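Side-chain contacts in phosphoserine phosphatase (Homo sapiens, PDB 6HYY), which catalyses the hydrolysis of O-phosphoserine to serine and phosphate: residues K156-L161 and P184-F189; N195-Q200 and K206-D211. One frame throughout, in Å; residues are numbered along the deposited sequence. Where two conformers were deposited one is given.

Contact 1 (K156-L161 and P184-F189)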
ATOM      1  N   LYS A 156      10.817  -4.365   6.069  1.00 22.20           N
ATOM      2  CA  LYS A 156      11.869  -3.413   6.417  1.00 23.31           C
ATOM      3  C   LYS A 156      11.280  -2.108   6.944  1.00 20.18           C
ATOM      4  O   LYS A 156      11.818  -1.509   7.881  1.00 23.46           O
ATOM      5  CB  LYS A 156      12.763  -3.148   5.209  1.00 27.48           C
ATOM      6  CG  LYS A 156      13.513  -4.371   4.709  1.00 32.61           C
ATOM      7  CD  LYS A 156      14.482  -3.997   3.595  1.00 36.30           C
ATOM      8  CE  LYS A 156      15.144  -5.235   2.997  1.00 43.66           C
ATOM      9  NZ  LYS A 156      14.471  -5.689   1.739  1.00 46.67           N
ATOM     10  N   VAL A 157      10.186  -1.643   6.336  1.00 19.41           N
ATOM     11  CA  VAL A 157       9.527  -0.437   6.831  1.00 19.76           C
ATOM     12  C   VAL A 157       9.051  -0.648   8.263  1.00 20.40           C
ATOM     13  O   VAL A 157       9.250   0.202   9.134  1.00 20.94           O
ATOM     14  CB  VAL A 157       8.362  -0.038   5.903  1.00 20.81           C
ATOM     15  CG1 VAL A 157       7.526   1.075   6.558  1.00 20.87           C
ATOM     16  CG2 VAL A 157       8.901   0.419   4.560  1.00 24.58           C
ATOM     17  N   ILE A 158       8.405  -1.782   8.523  1.00 19.78           N
ATOM     18  CA  ILE A 158       7.859  -2.026   9.852  1.00 17.48           C
ATOM     19  C   ILE A 158       8.986  -2.110  10.874  1.00 19.09           C
ATOM     20  O   ILE A 158       8.858  -1.599  11.993  1.00 20.71           O
ATOM     21  CB  ILE A 158       6.966  -3.281   9.844  1.00 20.16           C
ATOM     22  CG1 ILE A 158       5.714  -2.962   9.007  1.00 23.91           C
ATOM     23  CG2 ILE A 158       6.584  -3.713  11.286  1.00 22.12           C
ATOM     24  CD1 ILE A 158       4.741  -4.096   8.883  1.00 28.55           C
ATOM     25  N   LYS A 159      10.117  -2.727  10.492  1.00 20.65           N
ATOM     26  CA  LYS A 159      11.279  -2.741  11.379  1.00 21.79           C
ATOM     27  C   LYS A 159      11.757  -1.330  11.681  1.00 21.60           C
ATOM     28  O   LYS A 159      12.061  -1.009  12.839  1.00 24.42           O
ATOM     29  CB  LYS A 159      12.406  -3.576  10.762  1.00 22.30           C
ATOM     30  CG  LYS A 159      13.696  -3.575  11.573  1.00 31.93           C
ATOM     31  CD  LYS A 159      14.679  -4.602  11.006  1.00 38.94           C
ATOM     32  CE  LYS A 159      15.871  -4.794  11.940  1.00 45.84           C
ATOM     33  NZ  LYS A 159      16.837  -5.812  11.439  1.00 60.43           N
ATOM     34  N   LEU A 160      11.830  -0.466  10.663  1.00 22.97           N
ATOM     35  CA  LEU A 160      12.216   0.921  10.905  1.00 21.57           C
ATOM     36  C   LEU A 160      11.254   1.598  11.873  1.00 21.49           C
ATOM     37  O   LEU A 160      11.685   2.341  12.760  1.00 23.52           O
ATOM     38  CB  LEU A 160      12.276   1.699   9.590  1.00 26.14           C
ATOM     39  CG  LEU A 160      13.376   1.376   8.576  1.00 33.57           C
ATOM     40  CD1 LEU A 160      13.152   2.173   7.297  1.00 35.84           C
ATOM     41  CD2 LEU A 160      14.752   1.666   9.155  1.00 38.16           C
ATOM     42  N   LEU A 161       9.949   1.345  11.730  1.00 19.62           N
ATOM     43  CA  LEU A 161       8.971   1.984  12.612  1.00 20.18           C
ATOM     44  C   LEU A 161       9.105   1.478  14.045  1.00 21.49           C
ATOM     45  O   LEU A 161       8.970   2.253  15.000  1.00 20.42           O
ATOM     46  CB  LEU A 161       7.557   1.735  12.092  1.00 18.61           C
ATOM     47  CG  LEU A 161       7.221   2.438  10.790  1.00 20.51           C
ATOM     48  CD1 LEU A 161       5.840   1.952  10.343  1.00 20.04           C
ATOM     49  CD2 LEU A 161       7.253   3.963  10.939  1.00 22.11           C
ATOM     50  N   PRO A 184       6.190 -11.829  10.646  1.00 21.21           N
ATOM     51  CA  PRO A 184       6.947 -10.740  11.267  1.00 17.42           C
ATOM     52  C   PRO A 184       7.646  -9.842  10.249  1.00 22.22           C
ATOM     53  O   PRO A 184       7.818 -10.278   9.106  1.00 24.86           O
ATOM     54  CB  PRO A 184       7.977 -11.496  12.127  1.00 22.04           C
ATOM     55  CG  PRO A 184       8.222 -12.719  11.345  1.00 21.88           C
ATOM     56  CD  PRO A 184       6.929 -13.104  10.697  1.00 24.52           C
ATOM     57  N   PRO A 185       8.107  -8.646  10.659  1.00 23.75           N
ATOM     58  CA  PRO A 185       8.153  -8.117  12.029  1.00 22.94           C
ATOM     59  C   PRO A 185       6.862  -7.514  12.579  1.00 21.61           C
ATOM     60  O   PRO A 185       6.830  -7.162  13.765  1.00 23.69           O
ATOM     61  CB  PRO A 185       9.231  -7.032  11.937  1.00 25.78           C
ATOM     62  CG  PRO A 185       9.145  -6.564  10.523  1.00 27.67           C
ATOM     63  CD  PRO A 185       8.844  -7.782   9.715  1.00 25.85           C
ATOM     64  N   ALA A 186       5.817  -7.357  11.762  1.00 21.24           N
ATOM     65  CA  ALA A 186       4.569  -6.901  12.353  1.00 19.77           C
ATOM     66  C   ALA A 186       4.096  -7.931  13.379  1.00 21.31           C
ATOM     67  O   ALA A 186       4.472  -9.106  13.327  1.00 21.99           O
ATOM     68  CB  ALA A 186       3.496  -6.686  11.280  1.00 21.98           C
ATOM     69  N   ASP A 187       3.285  -7.478  14.333  1.00 19.61           N
ATOM     70  CA  ASP A 187       2.825  -8.362  15.395  1.00 21.23           C
ATOM     71  C   ASP A 187       1.593  -9.165  14.999  1.00 25.26           C
ATOM     72  O   ASP A 187       1.343 -10.230  15.578  1.00 26.57           O
ATOM     73  CB  ASP A 187       2.573  -7.541  16.657  1.00 23.54           C
ATOM     74  CG  ASP A 187       3.820  -6.836  17.119  1.00 26.88           C
ATOM     75  OD1 ASP A 187       4.814  -7.537  17.453  1.00 28.53           O
ATOM     76  OD2 ASP A 187       3.849  -5.595  17.100  1.00 24.53           O
ATOM     77  N   ALA A 188       0.839  -8.707  14.000  1.00 22.31           N
ATOM     78  CA  ALA A 188      -0.293  -9.458  13.486  1.00 22.14           C
ATOM     79  C   ALA A 188      -0.526  -9.015  12.052  1.00 19.43           C
ATOM     80  O   ALA A 188      -0.049  -7.964  11.622  1.00 19.30           O
ATOM     81  CB  ALA A 188      -1.559  -9.242  14.322  1.00 22.67           C
ATOM     82  N   PHE A 189      -1.252  -9.850  11.319  1.00 20.35           N
ATOM     83  CA  PHE A 189      -1.618  -9.567   9.942  1.00 21.18           C
ATOM     84  C   PHE A 189      -3.109  -9.811   9.760  1.00 22.46           C
ATOM     85  O   PHE A 189      -3.648 -10.828  10.220  1.00 24.58           O
ATOM     86  CB  PHE A 189      -0.801 -10.430   8.969  1.00 19.90           C
ATOM     87  CG  PHE A 189      -1.325 -10.404   7.552  1.00 19.15           C
ATOM     88  CD1 PHE A 189      -1.171  -9.274   6.749  1.00 20.30           C
ATOM     89  CD2 PHE A 189      -1.984 -11.505   7.035  1.00 23.73           C
ATOM     90  CE1 PHE A 189      -1.677  -9.246   5.446  1.00 20.15           C
ATOM     91  CE2 PHE A 189      -2.485 -11.487   5.728  1.00 21.67           C
ATOM     92  CZ  PHE A 189      -2.305 -10.370   4.940  1.00 20.90           C
TER

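Contact 2 (N195-Q200 and K206-D211)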
ATOM      1  N   ASN A 195     -11.420  -6.076  -2.595  1.00 21.66           N
ATOM      2  CA  ASN A 195     -11.267  -5.727  -4.000  1.00 20.85           C
ATOM      3  C   ASN A 195     -11.025  -6.956  -4.867  1.00 25.88           C
ATOM      4  O   ASN A 195     -11.761  -7.202  -5.828  1.00 33.66           O
ATOM      5  CB  ASN A 195     -10.154  -4.692  -4.172  1.00 21.99           C
ATOM      6  CG  ASN A 195     -10.570  -3.338  -3.636  1.00 24.42           C
ATOM      7  OD1 ASN A 195     -11.632  -2.821  -3.997  1.00 25.66           O
ATOM      8  ND2 ASN A 195      -9.768  -2.776  -2.744  1.00 21.38           N
ATOM      9  N   VAL A 196      -9.992  -7.721  -4.565  1.00 23.87           N
ATOM     10  CA  VAL A 196      -9.776  -9.011  -5.212  1.00 25.15           C
ATOM     11  C   VAL A 196      -9.267  -9.954  -4.139  1.00 26.00           C
ATOM     12  O   VAL A 196      -8.448  -9.572  -3.296  1.00 28.68           O
ATOM     13  CB  VAL A 196      -8.802  -8.909  -6.405  1.00 30.62           C
ATOM     14  CG1 VAL A 196      -8.440 -10.302  -6.938  1.00 30.80           C
ATOM     15  CG2 VAL A 196      -9.400  -8.064  -7.523  1.00 35.94           C
ATOM     16  N   ILE A 197      -9.822 -11.149  -4.097  1.00 20.01           N
ATOM     17  CA  ILE A 197      -9.428 -12.127  -3.103  1.00 18.54           C
ATOM     18  C   ILE A 197      -8.225 -12.872  -3.643  1.00 22.81           C
ATOM     19  O   ILE A 197      -8.304 -13.513  -4.690  1.00 24.70           O
ATOM     20  CB  ILE A 197     -10.579 -13.097  -2.800  1.00 22.01           C
ATOM     21  CG1 ILE A 197     -11.719 -12.345  -2.099  1.00 23.59           C
ATOM     22  CG2 ILE A 197     -10.065 -14.301  -2.013  1.00 22.36           C
ATOM     23  CD1 ILE A 197     -12.996 -13.152  -1.946  1.00 32.62           C
ATOM     24  N   ARG A 198      -7.110 -12.812  -2.930  0.59 20.07           N
ATOM     25  CA  ARG A 198      -5.978 -13.662  -3.272  0.59 21.04           C
ATOM     26  C   ARG A 198      -6.107 -14.919  -2.420  0.59 22.74           C
ATOM     27  O   ARG A 198      -5.875 -14.885  -1.214  0.59 21.67           O
ATOM     28  CB  ARG A 198      -4.665 -12.916  -3.066  0.59 21.04           C
ATOM     29  CG  ARG A 198      -4.389 -11.947  -4.220  0.59 24.79           C
ATOM     30  CD  ARG A 198      -3.615 -10.704  -3.825  0.59 28.64           C
ATOM     31  NE  ARG A 198      -4.102  -9.522  -4.534  0.59 30.73           N
ATOM     32  CZ  ARG A 198      -3.716  -9.148  -5.749  0.59 31.85           C
ATOM     33  NH1 ARG A 198      -2.829  -9.860  -6.418  0.59 37.40           N
ATOM     34  NH2 ARG A 198      -4.223  -8.056  -6.303  0.59 35.43           N
ATOM     35  N   GLN A 199      -6.545 -16.016  -3.045  1.00 24.06           N
ATOM     36  CA  GLN A 199      -6.951 -17.199  -2.293  1.00 22.15           C
ATOM     37  C   GLN A 199      -5.835 -17.748  -1.420  1.00 24.99           C
ATOM     38  O   GLN A 199      -6.107 -18.267  -0.334  1.00 27.94           O
ATOM     39  CB  GLN A 199      -7.460 -18.282  -3.256  1.00 27.57           C
ATOM     40  CG  GLN A 199      -8.151 -19.460  -2.556  1.00 33.65           C
ATOM     41  CD  GLN A 199      -9.419 -19.051  -1.811  1.00 37.39           C
ATOM     42  OE1 GLN A 199     -10.159 -18.165  -2.250  1.00 37.27           O
ATOM     43  NE2 GLN A 199      -9.672 -19.696  -0.675  1.00 45.34           N
ATOM     44  N   GLN A 200      -4.581 -17.627  -1.844  1.00 22.88           N
ATOM     45  CA  GLN A 200      -3.531 -18.168  -0.991  1.00 27.90           C
ATOM     46  C   GLN A 200      -3.413 -17.373   0.304  1.00 30.40           C
ATOM     47  O   GLN A 200      -3.059 -17.941   1.346  1.00 30.80           O
ATOM     48  CB  GLN A 200      -2.213 -18.244  -1.757  1.00 30.68           C
ATOM     49  CG  GLN A 200      -1.377 -16.994  -1.816  1.00 38.82           C
ATOM     50  CD  GLN A 200      -0.026 -17.260  -2.467  1.00 42.91           C
ATOM     51  OE1 GLN A 200       0.385 -18.421  -2.631  1.00 41.09           O
ATOM     52  NE2 GLN A 200       0.661 -16.194  -2.860  1.00 40.34           N
ATOM     53  N   LYS A 206      -4.482 -16.096   9.526  1.00 28.51           N
ATOM     54  CA  LYS A 206      -5.324 -16.301  10.702  1.00 32.50           C
ATOM     55  C   LYS A 206      -6.539 -15.390  10.655  1.00 31.47           C
ATOM     56  O   LYS A 206      -7.659 -15.813  10.963  1.00 33.31           O
ATOM     57  CB  LYS A 206      -4.524 -16.057  11.983  1.00 31.96           C
ATOM     58  CG  LYS A 206      -3.247 -16.879  12.108  1.00 43.52           C
ATOM     59  CD  LYS A 206      -2.394 -16.386  13.277  1.00 48.88           C
ATOM     60  CE  LYS A 206      -1.117 -17.200  13.426  1.00 49.68           C
ATOM     61  NZ  LYS A 206      -0.403 -17.361  12.127  1.00 52.00           N
ATOM     62  N   TRP A 207      -6.343 -14.149  10.226  1.00 27.10           N
ATOM     63  CA  TRP A 207      -7.381 -13.131  10.201  1.00 25.53           C
ATOM     64  C   TRP A 207      -7.576 -12.671   8.769  1.00 23.78           C
ATOM     65  O   TRP A 207      -6.599 -12.375   8.076  1.00 24.54           O
ATOM     66  CB  TRP A 207      -7.004 -11.935  11.085  1.00 27.58           C
ATOM     67  CG  TRP A 207      -6.522 -12.317  12.449  1.00 28.53           C
ATOM     68  CD1 TRP A 207      -5.231 -12.324  12.895  1.00 30.95           C
ATOM     69  CD2 TRP A 207      -7.331 -12.743  13.548  1.00 32.77           C
ATOM     70  NE1 TRP A 207      -5.188 -12.722  14.213  1.00 36.07           N
ATOM     71  CE2 TRP A 207      -6.464 -12.990  14.634  1.00 35.75           C
ATOM     72  CE3 TRP A 207      -8.701 -12.949  13.718  1.00 34.29           C
ATOM     73  CZ2 TRP A 207      -6.927 -13.427  15.874  1.00 37.21           C
ATOM     74  CZ3 TRP A 207      -9.159 -13.381  14.955  1.00 40.02           C
ATOM     75  CH2 TRP A 207      -8.274 -13.616  16.011  1.00 40.56           C
ATOM     76  N   TYR A 208      -8.831 -12.623   8.322  1.00 25.85           N
ATOM     77  CA  TYR A 208      -9.120 -12.247   6.943  1.00 26.90           C
ATOM     78  C   TYR A 208     -10.495 -11.602   6.887  1.00 29.66           C
ATOM     79  O   TYR A 208     -11.446 -12.133   7.469  1.00 32.70           O
ATOM     80  CB  TYR A 208      -9.078 -13.462   6.010  1.00 25.92           C
ATOM     81  CG  TYR A 208      -8.986 -13.102   4.540  1.00 23.67           C
ATOM     82  CD1 TYR A 208      -7.753 -12.835   3.939  1.00 22.50           C
ATOM     83  CD2 TYR A 208     -10.126 -13.031   3.754  1.00 26.98           C
ATOM     84  CE1 TYR A 208      -7.662 -12.514   2.600  1.00 23.76           C
ATOM     85  CE2 TYR A 208     -10.050 -12.698   2.414  1.00 23.66           C
ATOM     86  CZ  TYR A 208      -8.822 -12.443   1.834  1.00 23.37           C
ATOM     87  OH  TYR A 208      -8.733 -12.120   0.495  1.00 24.50           O
ATOM     88  N   ILE A 209     -10.594 -10.462   6.198  1.00 24.45           N
ATOM     89  CA  ILE A 209     -11.861  -9.758   6.026  1.00 26.44           C
ATOM     90  C   ILE A 209     -12.051  -9.393   4.558  1.00 24.47           C
ATOM     91  O   ILE A 209     -11.096  -9.270   3.794  1.00 24.24           O
ATOM     92  CB  ILE A 209     -11.942  -8.488   6.896  1.00 24.69           C
ATOM     93  CG1 ILE A 209     -10.888  -7.474   6.444  1.00 26.67           C
ATOM     94  CG2 ILE A 209     -11.760  -8.835   8.374  1.00 27.34           C
ATOM     95  CD1 ILE A 209     -10.989  -6.130   7.158  1.00 30.25           C
ATOM     96  N   THR A 210     -13.316  -9.219   4.161  1.00 29.20           N
ATOM     97  CA  THR A 210     -13.633  -8.767   2.810  1.00 30.27           C
ATOM     98  C   THR A 210     -14.338  -7.422   2.787  1.00 32.41           C
ATOM     99  O   THR A 210     -14.707  -6.948   1.707  1.00 37.38           O
ATOM    100  CB  THR A 210     -14.505  -9.795   2.067  1.00 32.74           C
ATOM    101  OG1 THR A 210     -15.605 -10.185   2.896  1.00 36.50           O
ATOM    102  CG2 THR A 210     -13.687 -11.024   1.693  1.00 33.84           C
ATOM    103  N   ASP A 211     -14.545  -6.797   3.937  1.00 26.97           N
ATOM    104  CA  ASP A 211     -15.168  -5.483   3.972  1.00 33.35           C
ATOM    105  C   ASP A 211     -14.656  -4.773   5.214  1.00 35.65           C
ATOM    106  O   ASP A 211     -14.663  -5.349   6.306  1.00 36.59           O
ATOM    107  CB  ASP A 211     -16.696  -5.598   3.979  1.00 37.01           C
ATOM    108  CG  ASP A 211     -17.389  -4.292   3.625  1.00 40.97           C
ATOM    109  OD1 ASP A 211     -16.990  -3.235   4.163  1.00 46.32           O
ATOM    110  OD2 ASP A 211     -18.331  -4.325   2.803  1.00 49.21           O
TER
HETATM  111  O   HOH W   1      -6.698 -10.972  -0.640  1.00 21.85           O

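Contact 1 (K156-L161 and P184-F189)
The helical turn around Ile158 and Lys159 passes beside the non-helical chain at Pro185 and Ala186, with CA separations of 6.4 Å for Ile158 and Ala186 and 6.3 Å for Lys159 and Pro185. Two branches of Ile158 carry the apolar contact, each with its own partner. With chi1 at -68°, CG2 stands anti to the backbone N and CG1 beside it. Ile158 CG2 then approaches the Pro185 ring at its corner, 3.9 Å from Pro185 CG, and also passes 3.8 Å from the backbone N of Ala186. The other branch runs on extended (chi2 179°), which carries Ile158 CD1 away from the proline ring to the methyl of Ala186, 3.7 Å from Ala186 CB. Pro185 CG is in turn received against the helix backbone, lying 4.0 Å from Lys159 N; the long Lys159 chain departs from the contact, its CB being 4.4 Å from Pro185 CG. Both Pro184 and Pro185 follow cis peptide bonds, so the chain bends sharply here before it reaches strand 188-192.

In the haloacid dehalogenase fold, an alpha/beta domain built on a largely parallel sheet, helix 153-165 precedes strand 170-174, and the neighbouring strand 188-192 follows after helix 177-180. The contact thus joins a helix covering the sheet to the turn that feeds one of its strands. Ile158 also touches Ile104, Ile170 and Met172, and Ala186, buried like Ile158, shares Met172, so the aliphatic patch continues onto strands 100-105 and 170-174. Beyond the turn, Asp187 OD2 accepts a hydrogen bond from Ile170 N, tying the incoming segment to the start of strand 170-174.

Contact 2 (N195-Q200 and K206-D211)
Ile197 meets the phenol end of Tyr208 almost at once: its CB lies 3.9 Å from Tyr208 OH. At the branch, Ile197 CG2 is the closer arm, 3.6 Å from Tyr208 OH, and CG1 stands 4.0 Å from the same atom. With chi1 at -67°, CG1 sits beside the backbone N and CG2 anti to it, and the hydroxyl consequently faces both arms. Ile197 CG2 comes to the ring obliquely, 4.4 Å from Tyr208 CZ. The chain ends at Ile197 CD1, which makes a looser contact of 4.3 Å with Thr210 CG2.

Strand 188-192, helix 199-204 and strand 207-209 form a beta-alpha-beta crossover, and this contact joins the entry to its helix with its last strand; Tyr208 also rests on Val201 and Lys202 of the helix. A water at the edge of the Tyr208 ring, in its plane, completes the link: it lies 2.6 Å from Tyr208 OH, a hydrogen bond, and accepts another from the backbone N of Arg198, at 3.0 Å. Arg198 occupies the N-cap position of the helix. In one of two deposited conformers, Arg198 NE forms a salt bridge with Asp175, a magnesium ligand.

Overall arrangement
The segments of contact 1 come first in the chain, those of contact 2 after them, and their centres lie 20 Å apart, yet both include parts of neighbouring strands, 188-192 and 207-209, of one sheet. They meet by packing where Phe189 O approaches Trp207 CD1 at 3.4 Å. In contact 1, the Ile158 side chain is about 11 Å from bound serine and about 13 Å from the magnesium ion, although Lys154 of the same helix lines the serine pocket. In contact 2, in the conformer given, the Arg198 side chain comes within about 6 Å of the magnesium ion and about 4 Å of a bound phosphate ion, consistent with the product site, though a crystallisation origin is not excluded.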